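Local coordinates for protein alpha-L-arabinofuranosidase B (Aspergillus kawachii, PDB 6SXT) that hydrolyses terminal non-reducing alpha-L-arabinofuranosyl residues from arabinoxylan, arabinan and related plant polysaccharides by a retaining mechanism, at residues V112-Q117 against V313-V318; A149-T154 against G288-G293; I223-V228 against G243-S248; Y317-L322 against N382-S387. One frame throughout, in Å; residues are numbered along the deposited sequence.

From the N terminus, the chain first reaches 112-117, on a strand whose partner in contact 1, 313-318, comes almost two hundred residues later. Inside that large loop, contact 2 joins 149-154 to 288-293, and inside contact 2 lies contact 3, where 223-228 meets 243-248 across a beta hairpin; the three are nested and none cross. All belong to one antiparallel sheet of the catalytic domain, where Y291, F227 and Y317 meet ring to ring. Contact 4 starts on Y317 and V318, where contact 1 ends, and runs on to 382-387, tying the last strand of that sheet to the arabinose-binding domain.

Contact 1 of 4, residues V112-Q117 against V313-V318; sequences VTLNGQ and VAAKYV
The ring of Y317 takes the methyl CD1 of L114 over one face, 4.0 Å from CD1 to the ring centroid and displaced toward the CD2-CE2 rim, while V112 CG2 approaches the same ring obliquely. L114 and Y317 stand side by side on one face of the sheet; in Y317, CG is anti to the carbonyl carbon (chi1 -84°), and L114 covers the ring beyond. An apolar branch suits this buried side, and the phenol OH reaches beyond it to hydrogen-bond E292 and T22.

T113 and V318 form an antiparallel hydrogen-bonded pair, T113 N giving to V318 O at 2.8 Å and V318 N to T113 O at 2.9 Å. Strand 317-319 thereby joins the sheet at strand 111-114 as soon as helix 302-315 ends: K316 leaves the helix with positive phi and turns the chain into the strand. Across from it in the pairing, L114 to Q117 makes a type I' turn; its middle residues N115 and G116 have positive phi, which asparagine and glycine tolerate.

N115 N gives to K316 O at 3.0 Å, from above the carbonyl plane. A water donates to K316 O at 2.8 Å, accepts from G116 N and hydrogen-bonds T113 OG1, bridging the turn to the helix exit. At the exposed end of the contact, N115 OD1 touches CD of the K316 stem at 3.4 Å.

Contact 2 of 4, residues A149-T154 against G288-G293; sequences AVLDGT and GTFYEG
V150 and Y291 hold the centre of this strand pair: Y291 N gives to V150 O at 2.9 Å, nearly along the C=O axis, and V150 N gives to E292 O at 2.8 Å. A longer bond, D152 N to T289 O at 3.2 Å, continues the antiparallel pairing. The tyrosine ring presents its edge to the V150 carbonyl, and T289 CG2 lies over one face, toward the rim. V150 CG2 rests on the E292 methylene CG at 3.7 Å, so even the acid contributes an apolar stem. On the other side of the sheet, F290 CE1 meets A149 CB at 4.0 Å and L151 CD2 meets F290 CD1. Small residues fit here: A149 and G293 bring their CA atoms within 4.0 Å, and G293, with no side chain, lets the strands come this close beside the F290 ring.

Further out, D152 OD1 accepts from T154 N, an Asx turn, and also from T154 OG1. A water donates to D152 OD2 and hydrogen-bonds T289 OG1 at 2.6 Å, while H155 bonds that hydroxyl. R226 holds the Y291 hydroxyl, and E292 reaches R23, Y317 and Y148.

Every touching residue is buried in this central pairing of the catalytic domain's sheet. The E292 carboxylate is enclosed but well supplied with partners, and its salt bridge to R23 would probably favour the ionised form; by contrast, E292 N is buried without a partner.

Contact 3 of 4, residues I223-V228 against G243-S248; sequences ISYRFV and GANAAS. With ACT (acetate ion), chain H.
Y225 lays its ring flat over N245, whose CB sits above the ring centre at 3.6 Å from the centroid, a CH-pi contact. The asparagine amide is turned only 16° from the ring plane, and N245 N lies over the same ring, 3.3 Å from Y225 CE2. A broad aromatic suits this partly exposed place, since its hydroxyl can still bind a water at 2.7 Å. R226 turns away: its chain bends at chi2 (58°), and NE and NH2 grip an acetate, probably from the crystallisation liquor, in a two-pronged bond, each 2.9 Å from its oxygen, NE to OXT and NH2 to O. F227 brings CB against A246 CB at 3.7 Å, a fit that the small alanine permits, and its carbonyl O accepts from A246 N at 2.8 Å. A water accepts from F227 N and donates to N245 OD1. V228 pairs with N245 as an antiparallel non-hydrogen-bonded pair, its CA resting against A244 O.

N245 OD1 also accepts from A247 N, making an Asx turn within the type I turn N245 to S248. The arrangement is the open end of the beta hairpin formed by strands 227-235 and 238-245, where the two chains part.

Contact 4 of 4, residues Y317-L322 against N382-S387; sequences YVVGSL and NSQCFS
Q384 reaches the chain 319-322 because CG stands anti to its carbonyl carbon (chi1 -61°) and CD continues outward in an extended line (chi2 -166°), carrying the terminal amide to the backbone opposite. L322 crosses the glutamine at about a right angle.

The amide then works with both ends. NE2 gives to G320 O at 2.9 Å, and OE1 accepts from L322 N at 2.9 Å, that bond nearly straight at 170°. Glutamine suits the place: one planar group offers a donor and an acceptor, and its length carries the amide across to the other backbone.

Beside the amide, L322 supplies the apolar part of the contact. Its CB meets C385 SG at 3.8 Å, and CD1 touches N382 ND2 at 3.6 Å. C385 is held by its disulfide to C423, while N382 OD1 accepts from Q384 N at 2.9 Å in an Asx turn. This bond, with the type I turn from N382 to C385, fixes the base from which the glutamine projects.

The segment 317-322 leads from the last strand of the catalytic sheet into the arabinose-binding domain, a beta-trefoil, to which 382-387 belongs. With both polar atoms of the Q384 amide bonded to backbone, its flip state is defined, and the linking chain is fastened to the trefoil through the main-chain C=O of G320 and N-H of L322.

Contact 1 of 4, residues V112-Q117 against V313-V318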
loop_
_atom_site.group_PDB
_atom_site.type_symbol
_atom_site.label_atom_id
_atom_site.label_comp_id
_atom_site.label_asym_id
_atom_site.label_seq_id
_atom_site.Cartn_x
_atom_site.Cartn_y
_atom_site.Cartn_z
ATOM N N VAL A 112 0.652 -10.762 5.156
ATOM C CA VAL A 112 1.372 -11.848 4.471
ATOM C C VAL A 112 1.746 -12.897 5.515
ATOM O O VAL A 112 1.648 -12.611 6.723
ATOM C CB VAL A 112 2.621 -11.353 3.731
ATOM C CG1 VAL A 112 2.222 -10.456 2.567
ATOM C CG2 VAL A 112 3.583 -10.689 4.709
ATOM N N THR A 113 2.263 -14.017 5.042
ATOM C CA THR A 113 3.094 -14.874 5.874
ATOM C C THR A 113 4.453 -14.965 5.224
ATOM O O THR A 113 4.552 -14.948 3.971
ATOM C CB THR A 113 2.507 -16.256 6.184
ATOM O OG1 THR A 113 2.217 -16.925 4.947
ATOM C CG2 THR A 113 1.276 -16.169 7.059
ATOM N N LEU A 114 5.479 -15.056 6.048
ATOM C CA LEU A 114 6.867 -15.369 5.617
ATOM C C LEU A 114 7.206 -16.728 6.225
ATOM O O LEU A 114 7.213 -16.824 7.487
ATOM C CB LEU A 114 7.841 -14.283 6.079
ATOM C CG LEU A 114 8.005 -13.086 5.149
ATOM C CD1 LEU A 114 6.727 -12.266 5.078
ATOM C CD2 LEU A 114 9.135 -12.204 5.660
ATOM N N ASN A 115 7.311 -17.731 5.374
ATOM C CA ASN A 115 7.496 -19.154 5.801
ATOM C C ASN A 115 6.506 -19.511 6.922
ATOM O O ASN A 115 6.916 -20.147 7.948
ATOM C CB ASN A 115 8.906 -19.373 6.267
ATOM C CG ASN A 115 9.350 -20.842 6.208
ATOM O OD1 ASN A 115 8.650 -21.722 5.693
ATOM N ND2 ASN A 115 10.505 -21.069 6.785
ATOM N N GLY A 116 5.268 -19.114 6.755
ATOM C CA GLY A 116 4.141 -19.449 7.635
ATOM C C GLY A 116 3.915 -18.540 8.822
ATOM O O GLY A 116 2.904 -18.774 9.526
ATOM N N GLN A 117 4.757 -17.544 9.062
ATOM C CA GLN A 117 4.638 -16.607 10.183
ATOM C C GLN A 117 4.032 -15.310 9.643
ATOM O O GLN A 117 4.536 -14.762 8.650
ATOM C CB GLN A 117 6.032 -16.439 10.800
ATOM C CG GLN A 117 6.024 -15.611 12.052
ATOM C CD GLN A 117 7.352 -15.631 12.813
ATOM O OE1 GLN A 117 7.600 -14.636 13.487
ATOM N NE2 GLN A 117 8.115 -16.721 12.728
ATOM N N VAL A 313 13.269 -15.555 -2.070
ATOM C CA VAL A 313 12.489 -16.774 -2.347
ATOM C C VAL A 313 12.482 -17.629 -1.063
ATOM O O VAL A 313 11.402 -18.149 -0.687
ATOM C CB VAL A 313 13.045 -17.542 -3.555
ATOM C CG1 VAL A 313 12.422 -18.922 -3.671
ATOM C CG2 VAL A 313 12.788 -16.751 -4.835
ATOM N N ALA A 314 13.597 -17.736 -0.400
ATOM C CA ALA A 314 13.653 -18.585 0.826
ATOM C C ALA A 314 12.865 -17.965 1.970
ATOM O O ALA A 314 12.511 -18.711 2.918
ATOM C CB ALA A 314 15.081 -18.844 1.219
ATOM N N ALA A 315 12.604 -16.673 1.961
ATOM C CA ALA A 315 11.727 -16.032 2.970
ATOM C C ALA A 315 10.285 -16.504 2.811
ATOM O O ALA A 315 9.504 -16.348 3.775
ATOM C CB ALA A 315 11.823 -14.545 2.926
ATOM N N LYS A 316 9.890 -17.017 1.655
ATOM C CA LYS A 316 8.582 -17.659 1.404
ATOM C C LYS A 316 7.403 -16.732 1.717
ATOM O O LYS A 316 6.548 -17.011 2.570
ATOM C CB LYS A 316 8.451 -18.991 2.149
ATOM C CG LYS A 316 9.389 -20.041 1.573
ATOM C CD LYS A 316 9.428 -21.326 2.386
ATOM C CE LYS A 316 10.272 -22.366 1.663
ATOM N NZ LYS A 316 10.384 -23.604 2.473
ATOM N N TYR A 317 7.311 -15.663 0.941
ATOM C CA TYR A 317 6.143 -14.761 0.954
ATOM C C TYR A 317 4.917 -15.484 0.403
ATOM O O TYR A 317 4.971 -16.067 -0.701
ATOM C CB TYR A 317 6.393 -13.529 0.081
ATOM C CG TYR A 317 7.135 -12.381 0.724
ATOM C CD1 TYR A 317 8.494 -12.293 0.692
ATOM C CD2 TYR A 317 6.442 -11.387 1.392
ATOM C CE1 TYR A 317 9.183 -11.250 1.311
ATOM C CE2 TYR A 317 7.111 -10.363 2.034
ATOM C CZ TYR A 317 8.487 -10.259 1.963
ATOM O OH TYR A 317 9.115 -9.219 2.596
ATOM N N VAL A 318 3.850 -15.410 1.147
ATOM C CA VAL A 318 2.511 -15.912 0.788
ATOM C C VAL A 318 1.491 -14.876 1.231
ATOM O O VAL A 318 1.642 -14.245 2.283
ATOM C CB VAL A 318 2.237 -17.294 1.403
ATOM C CG1 VAL A 318 0.824 -17.774 1.059
ATOM C CG2 VAL A 318 3.308 -18.287 0.985
HETATM O O HOH W 1 4.497 -18.113 4.128
#

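Contact 2 of 4, residues A149-T154 against G288-G293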
loop_
_atom_site.group_PDB
_atom_site.type_symbol
_atom_site.label_atom_id
_atom_site.label_comp_id
_atom_site.label_asym_id
_atom_site.label_seq_id
_atom_site.Cartn_x
_atom_site.Cartn_y
_atom_site.Cartn_z
ATOM N N ALA A 149 13.150 -3.709 -4.346
ATOM C CA ALA A 149 11.965 -3.773 -3.506
ATOM C C ALA A 149 11.214 -5.036 -3.815
ATOM O O ALA A 149 11.171 -5.448 -4.998
ATOM C CB ALA A 149 11.098 -2.551 -3.664
ATOM N N VAL A 150 10.543 -5.552 -2.796
ATOM C CA VAL A 150 9.524 -6.607 -3.012
ATOM C C VAL A 150 8.171 -5.923 -2.856
ATOM O O VAL A 150 7.893 -5.295 -1.801
ATOM C CB VAL A 150 9.668 -7.783 -2.037
ATOM C CG1 VAL A 150 8.502 -8.760 -2.179
ATOM C CG2 VAL A 150 11.018 -8.483 -2.233
ATOM N N LEU A 151 7.375 -5.986 -3.908
ATOM C CA LEU A 151 6.101 -5.260 -4.057
ATOM C C LEU A 151 4.982 -6.241 -4.412
ATOM O O LEU A 151 5.217 -7.368 -4.800
ATOM C CB LEU A 151 6.241 -4.217 -5.181
ATOM C CG LEU A 151 7.457 -3.293 -5.095
ATOM C CD1 LEU A 151 7.517 -2.398 -6.353
ATOM C CD2 LEU A 151 7.394 -2.437 -3.841
ATOM N N ASP A 152 3.760 -5.762 -4.257
ATOM C CA ASP A 152 2.532 -6.481 -4.700
ATOM C C ASP A 152 2.344 -6.162 -6.169
ATOM O O ASP A 152 1.957 -5.040 -6.506
ATOM C CB ASP A 152 1.324 -6.093 -3.832
ATOM C CG ASP A 152 0.028 -6.767 -4.222
ATOM O OD1 ASP A 152 0.003 -7.394 -5.318
ATOM O OD2 ASP A 152 -0.936 -6.672 -3.452
ATOM N N GLY A 153 2.603 -7.112 -7.058
ATOM C CA GLY A 153 2.447 -6.839 -8.481
ATOM C C GLY A 153 1.011 -6.649 -8.931
ATOM O O GLY A 153 0.801 -6.297 -10.093
ATOM N N THR A 154 0.028 -6.854 -8.074
ATOM C CA THR A 154 -1.404 -6.719 -8.391
ATOM C C THR A 154 -1.968 -5.422 -7.816
ATOM O O THR A 154 -3.163 -5.128 -8.080
ATOM C CB THR A 154 -2.228 -7.927 -7.932
ATOM O OG1 THR A 154 -2.392 -7.898 -6.520
ATOM C CG2 THR A 154 -1.593 -9.202 -8.400
ATOM N N GLY A 288 0.149 1.216 -4.241
ATOM C CA GLY A 288 1.047 0.051 -4.299
ATOM C C GLY A 288 1.322 -0.453 -2.915
ATOM O O GLY A 288 0.873 0.141 -1.949
ATOM N N THR A 289 2.001 -1.581 -2.844
ATOM C CA THR A 289 2.346 -2.173 -1.568
ATOM C C THR A 289 3.832 -2.492 -1.543
ATOM O O THR A 289 4.322 -3.155 -2.474
ATOM C CB THR A 289 1.589 -3.483 -1.308
ATOM O OG1 THR A 289 0.188 -3.209 -1.288
ATOM C CG2 THR A 289 1.966 -4.123 0.008
ATOM N N PHE A 290 4.477 -2.090 -0.470
ATOM C CA PHE A 290 5.915 -2.310 -0.230
ATOM C C PHE A 290 6.091 -3.265 0.936
ATOM O O PHE A 290 5.495 -3.053 2.016
ATOM C CB PHE A 290 6.582 -0.974 0.084
ATOM C CG PHE A 290 8.042 -1.012 0.445
ATOM C CD1 PHE A 290 9.011 -0.812 -0.509
ATOM C CD2 PHE A 290 8.439 -1.161 1.767
ATOM C CE1 PHE A 290 10.360 -0.753 -0.194
ATOM C CE2 PHE A 290 9.796 -1.133 2.097
ATOM C CZ PHE A 290 10.758 -0.917 1.112
ATOM N N TYR A 291 6.895 -4.309 0.738
ATOM C CA TYR A 291 7.180 -5.271 1.837
ATOM C C TYR A 291 8.608 -5.079 2.376
ATOM O O TYR A 291 8.822 -5.188 3.598
ATOM C CB TYR A 291 6.996 -6.700 1.303
ATOM C CG TYR A 291 5.568 -6.990 0.906
ATOM C CD1 TYR A 291 4.554 -7.169 1.830
ATOM C CD2 TYR A 291 5.217 -7.096 -0.428
ATOM C CE1 TYR A 291 3.248 -7.443 1.460
ATOM C CE2 TYR A 291 3.922 -7.354 -0.799
ATOM C CZ TYR A 291 2.932 -7.538 0.123
ATOM O OH TYR A 291 1.645 -7.834 -0.258
ATOM N N GLU A 292 9.595 -4.938 1.505
ATOM C CA GLU A 292 10.998 -4.777 1.888
ATOM C C GLU A 292 11.750 -4.121 0.739
ATOM O O GLU A 292 11.305 -4.243 -0.418
ATOM C CB GLU A 292 11.660 -6.119 2.257
ATOM C CG GLU A 292 11.709 -7.131 1.120
ATOM C CD GLU A 292 12.357 -8.453 1.517
ATOM O OE1 GLU A 292 11.686 -9.193 2.244
ATOM O OE2 GLU A 292 13.536 -8.664 1.182
ATOM N N GLY A 293 12.851 -3.485 1.059
ATOM C CA GLY A 293 13.691 -2.931 -0.001
ATOM C C GLY A 293 14.919 -2.285 0.598
ATOM O O GLY A 293 14.975 -2.027 1.803
HETATM O O HOH W 2 2.789 -2.607 -5.424
HETATM O O HOH W 3 -0.941 -5.576 -1.033
#

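Contact 3 of 4, residues I223-V228 against G243-S248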
loop_
_atom_site.group_PDB
_atom_site.type_symbol
_atom_site.label_atom_id
_atom_site.label_comp_id
_atom_site.label_asym_id
_atom_site.label_seq_id
_atom_site.Cartn_x
_atom_site.Cartn_y
_atom_site.Cartn_z
ATOM N N ILE A 223 4.059 -7.310 -15.579
ATOM C CA ILE A 223 4.276 -8.120 -14.347
ATOM C C ILE A 223 3.005 -8.912 -14.032
ATOM O O ILE A 223 1.964 -8.319 -13.905
ATOM C CB ILE A 223 4.602 -7.163 -13.192
ATOM C CG1 ILE A 223 5.928 -6.429 -13.488
ATOM C CG2 ILE A 223 4.623 -7.908 -11.843
ATOM C CD1 ILE A 223 7.054 -7.297 -13.949
ATOM N N SER A 224 3.111 -10.218 -13.930
ATOM C CA SER A 224 1.979 -11.062 -13.486
ATOM C C SER A 224 2.468 -11.913 -12.319
ATOM O O SER A 224 2.185 -13.144 -12.364
ATOM C CB SER A 224 1.418 -11.910 -14.597
ATOM O OG SER A 224 2.477 -12.478 -15.349
ATOM N N TYR A 225 3.180 -11.275 -11.368
ATOM C CA TYR A 225 3.426 -11.922 -10.065
ATOM C C TYR A 225 2.754 -11.185 -8.939
ATOM O O TYR A 225 2.798 -9.965 -8.780
ATOM C CB TYR A 225 4.910 -12.024 -9.795
ATOM C CG TYR A 225 5.746 -12.532 -10.937
ATOM C CD1 TYR A 225 5.507 -13.724 -11.575
ATOM C CD2 TYR A 225 6.790 -11.734 -11.334
ATOM C CE1 TYR A 225 6.341 -14.119 -12.627
ATOM C CE2 TYR A 225 7.643 -12.127 -12.342
ATOM C CZ TYR A 225 7.416 -13.325 -12.973
ATOM O OH TYR A 225 8.333 -13.570 -13.975
ATOM N N ARG A 226 2.158 -11.960 -8.032
ATOM C CA ARG A 226 1.578 -11.394 -6.819
ATOM C C ARG A 226 2.658 -10.751 -5.936
ATOM O O ARG A 226 2.390 -9.706 -5.331
ATOM C CB ARG A 226 0.798 -12.458 -6.054
ATOM C CG ARG A 226 0.268 -11.957 -4.725
ATOM C CD ARG A 226 -0.640 -10.745 -4.822
ATOM N NE ARG A 226 -1.223 -10.318 -3.565
ATOM C CZ ARG A 226 -0.547 -9.707 -2.581
ATOM N NH1 ARG A 226 0.744 -9.423 -2.761
ATOM N NH2 ARG A 226 -1.159 -9.454 -1.432
ATOM N N PHE A 227 3.811 -11.346 -5.825
ATOM C CA PHE A 227 4.973 -10.760 -5.145
ATOM C C PHE A 227 6.057 -10.602 -6.203
ATOM O O PHE A 227 6.507 -11.615 -6.815
ATOM C CB PHE A 227 5.466 -11.637 -4.000
ATOM C CG PHE A 227 4.435 -11.806 -2.928
ATOM C CD1 PHE A 227 4.303 -10.869 -1.919
ATOM C CD2 PHE A 227 3.655 -12.947 -2.890
ATOM C CE1 PHE A 227 3.319 -11.027 -0.952
ATOM C CE2 PHE A 227 2.712 -13.133 -1.894
ATOM C CZ PHE A 227 2.542 -12.164 -0.942
ATOM N N VAL A 228 6.470 -9.369 -6.449
ATOM C CA VAL A 228 7.476 -9.063 -7.480
ATOM C C VAL A 228 8.730 -8.550 -6.820
ATOM O O VAL A 228 8.660 -7.660 -5.949
ATOM C CB VAL A 228 6.929 -8.148 -8.582
ATOM C CG1 VAL A 228 6.448 -6.835 -8.078
ATOM C CG2 VAL A 228 7.984 -7.951 -9.673
ATOM N N GLY A 243 13.746 -8.147 -12.881
ATOM C CA GLY A 243 12.499 -8.499 -12.215
ATOM C C GLY A 243 12.452 -9.993 -11.988
ATOM O O GLY A 243 12.970 -10.778 -12.772
ATOM N N ALA A 244 11.746 -10.375 -10.962
ATOM C CA ALA A 244 11.522 -11.797 -10.598
ATOM C C ALA A 244 10.186 -11.929 -9.914
ATOM O O ALA A 244 9.659 -10.952 -9.356
ATOM C CB ALA A 244 12.572 -12.318 -9.664
ATOM N N ASN A 245 9.665 -13.173 -9.921
ATOM C CA ASN A 245 8.653 -13.613 -8.940
ATOM C C ASN A 245 9.354 -13.760 -7.610
ATOM O O ASN A 245 10.256 -14.550 -7.476
ATOM C CB ASN A 245 8.095 -14.958 -9.416
ATOM C CG ASN A 245 6.941 -15.420 -8.548
ATOM O OD1 ASN A 245 6.742 -14.907 -7.448
ATOM N ND2 ASN A 245 6.253 -16.475 -9.005
ATOM N N ALA A 246 9.010 -12.925 -6.621
ATOM C CA ALA A 246 9.663 -12.971 -5.313
ATOM C C ALA A 246 9.381 -14.311 -4.611
ATOM O O ALA A 246 10.124 -14.630 -3.645
ATOM C CB ALA A 246 9.179 -11.824 -4.468
ATOM N N ALA A 247 8.368 -15.058 -5.063
ATOM C CA ALA A 247 8.042 -16.376 -4.469
ATOM C C ALA A 247 8.750 -17.519 -5.184
ATOM O O ALA A 247 8.779 -18.618 -4.649
ATOM C CB ALA A 247 6.560 -16.566 -4.479
ATOM N N SER A 248 9.367 -17.317 -6.338
ATOM C CA SER A 248 9.902 -18.477 -7.101
ATOM C C SER A 248 10.920 -18.041 -8.159
ATOM O O SER A 248 10.544 -17.158 -8.958
ATOM C CB SER A 248 8.774 -19.207 -7.760
ATOM O OG SER A 248 9.299 -20.441 -8.267
HETATM C C ACT H . -4.499 -10.900 -2.072
HETATM O O ACT H . -3.993 -10.095 -1.049
HETATM O OXT ACT H . -4.026 -11.061 -3.369
HETATM C CH3 ACT H . -5.630 -11.864 -1.632
HETATM O O HOH W 4 10.608 -12.209 -14.594
HETATM O O HOH W 5 4.206 -14.152 -6.642
#

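Contact 4 of 4, residues Y317-L322 against N382-S387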
loop_
_atom_site.group_PDB
_atom_site.type_symbol
_atom_site.label_atom_id
_atom_site.label_comp_id
_atom_site.label_asym_id
_atom_site.label_seq_id
_atom_site.Cartn_x
_atom_site.Cartn_y
_atom_site.Cartn_z
ATOM N N TYR A 317 7.311 -15.663 0.941
ATOM C CA TYR A 317 6.143 -14.761 0.954
ATOM C C TYR A 317 4.917 -15.484 0.403
ATOM O O TYR A 317 4.971 -16.067 -0.701
ATOM C CB TYR A 317 6.393 -13.529 0.081
ATOM C CG TYR A 317 7.135 -12.381 0.724
ATOM C CD1 TYR A 317 8.494 -12.293 0.692
ATOM C CD2 TYR A 317 6.442 -11.387 1.392
ATOM C CE1 TYR A 317 9.183 -11.250 1.311
ATOM C CE2 TYR A 317 7.111 -10.363 2.034
ATOM C CZ TYR A 317 8.487 -10.259 1.963
ATOM O OH TYR A 317 9.115 -9.219 2.596
ATOM N N VAL A 318 3.850 -15.410 1.147
ATOM C CA VAL A 318 2.511 -15.912 0.788
ATOM C C VAL A 318 1.491 -14.876 1.231
ATOM O O VAL A 318 1.642 -14.245 2.283
ATOM C CB VAL A 318 2.237 -17.294 1.403
ATOM C CG1 VAL A 318 0.824 -17.774 1.059
ATOM C CG2 VAL A 318 3.308 -18.287 0.985
ATOM N N VAL A 319 0.421 -14.729 0.455
ATOM C CA VAL A 319 -0.703 -13.843 0.823
ATOM C C VAL A 319 -1.239 -14.250 2.196
ATOM O O VAL A 319 -1.391 -15.455 2.456
ATOM C CB VAL A 319 -1.765 -13.883 -0.285
ATOM C CG1 VAL A 319 -3.074 -13.333 0.182
ATOM C CG2 VAL A 319 -1.267 -13.120 -1.504
ATOM N N GLY A 320 -1.482 -13.267 3.053
ATOM C CA GLY A 320 -2.054 -13.458 4.372
ATOM C C GLY A 320 -3.565 -13.228 4.383
ATOM O O GLY A 320 -4.125 -12.774 3.375
ATOM N N SER A 321 -4.214 -13.539 5.484
ATOM C CA SER A 321 -5.682 -13.305 5.593
ATOM C C SER A 321 -5.967 -11.820 5.801
ATOM O O SER A 321 -5.448 -11.204 6.745
ATOM C CB SER A 321 -6.251 -14.122 6.714
ATOM O OG SER A 321 -7.637 -13.810 6.846
ATOM N N LEU A 322 -6.878 -11.280 5.001
ATOM C CA LEU A 322 -7.398 -9.916 5.161
ATOM C C LEU A 322 -8.648 -9.865 6.061
ATOM O O LEU A 322 -9.109 -8.752 6.319
ATOM C CB LEU A 322 -7.804 -9.411 3.766
ATOM C CG LEU A 322 -6.628 -8.894 2.939
ATOM C CD1 LEU A 322 -6.938 -8.909 1.476
ATOM C CD2 LEU A 322 -6.177 -7.504 3.382
ATOM N N ASN A 382 -10.957 -8.280 -4.708
ATOM C CA ASN A 382 -10.167 -9.204 -3.873
ATOM C C ASN A 382 -11.072 -10.334 -3.430
ATOM O O ASN A 382 -12.056 -10.043 -2.747
ATOM C CB ASN A 382 -9.499 -8.500 -2.694
ATOM C CG ASN A 382 -8.591 -9.489 -1.997
ATOM O OD1 ASN A 382 -9.054 -10.434 -1.363
ATOM N ND2 ASN A 382 -7.278 -9.292 -2.132
ATOM N N SER A 383 -10.738 -11.555 -3.817
ATOM C CA SER A 383 -11.656 -12.693 -3.591
ATOM C C SER A 383 -11.718 -13.142 -2.129
ATOM O O SER A 383 -12.580 -13.946 -1.820
ATOM C CB SER A 383 -11.279 -13.846 -4.502
ATOM O OG SER A 383 -10.036 -14.321 -4.080
ATOM N N GLN A 384 -10.853 -12.661 -1.208
ATOM C CA GLN A 384 -10.981 -12.942 0.238
ATOM C C GLN A 384 -12.022 -12.027 0.880
ATOM O O GLN A 384 -12.560 -12.348 1.893
ATOM C CB GLN A 384 -9.714 -12.583 1.055
ATOM C CG GLN A 384 -8.458 -13.284 0.713
ATOM C CD GLN A 384 -7.492 -13.016 1.863
ATOM O OE1 GLN A 384 -7.857 -13.123 3.032
ATOM N NE2 GLN A 384 -6.317 -12.615 1.433
ATOM N N CYS A 385 -12.249 -10.875 0.274
ATOM C CA CYS A 385 -13.088 -9.813 0.813
ATOM C C CYS A 385 -14.454 -9.905 0.118
ATOM O O CYS A 385 -14.776 -10.969 -0.480
ATOM C CB CYS A 385 -12.407 -8.481 0.674
ATOM S SG CYS A 385 -10.832 -8.517 1.627
ATOM N N PHE A 386 -15.284 -8.896 0.339
ATOM C CA PHE A 386 -16.712 -8.955 -0.069
ATOM C C PHE A 386 -17.109 -7.631 -0.705
ATOM O O PHE A 386 -16.527 -6.529 -0.501
ATOM C CB PHE A 386 -17.612 -9.347 1.100
ATOM C CG PHE A 386 -17.309 -10.710 1.645
ATOM C CD1 PHE A 386 -17.798 -11.840 1.023
ATOM C CD2 PHE A 386 -16.416 -10.874 2.694
ATOM C CE1 PHE A 386 -17.491 -13.104 1.490
ATOM C CE2 PHE A 386 -16.107 -12.133 3.158
ATOM C CZ PHE A 386 -16.623 -13.254 2.553
ATOM N N SER A 387 -18.230 -7.743 -1.467
ATOM C CA SER A 387 -18.940 -6.573 -2.000
ATOM C C SER A 387 -20.432 -6.736 -1.643
ATOM O O SER A 387 -20.867 -7.890 -1.476
ATOM C CB SER A 387 -18.708 -6.431 -3.479
ATOM O OG SER A 387 -17.304 -6.241 -3.795
#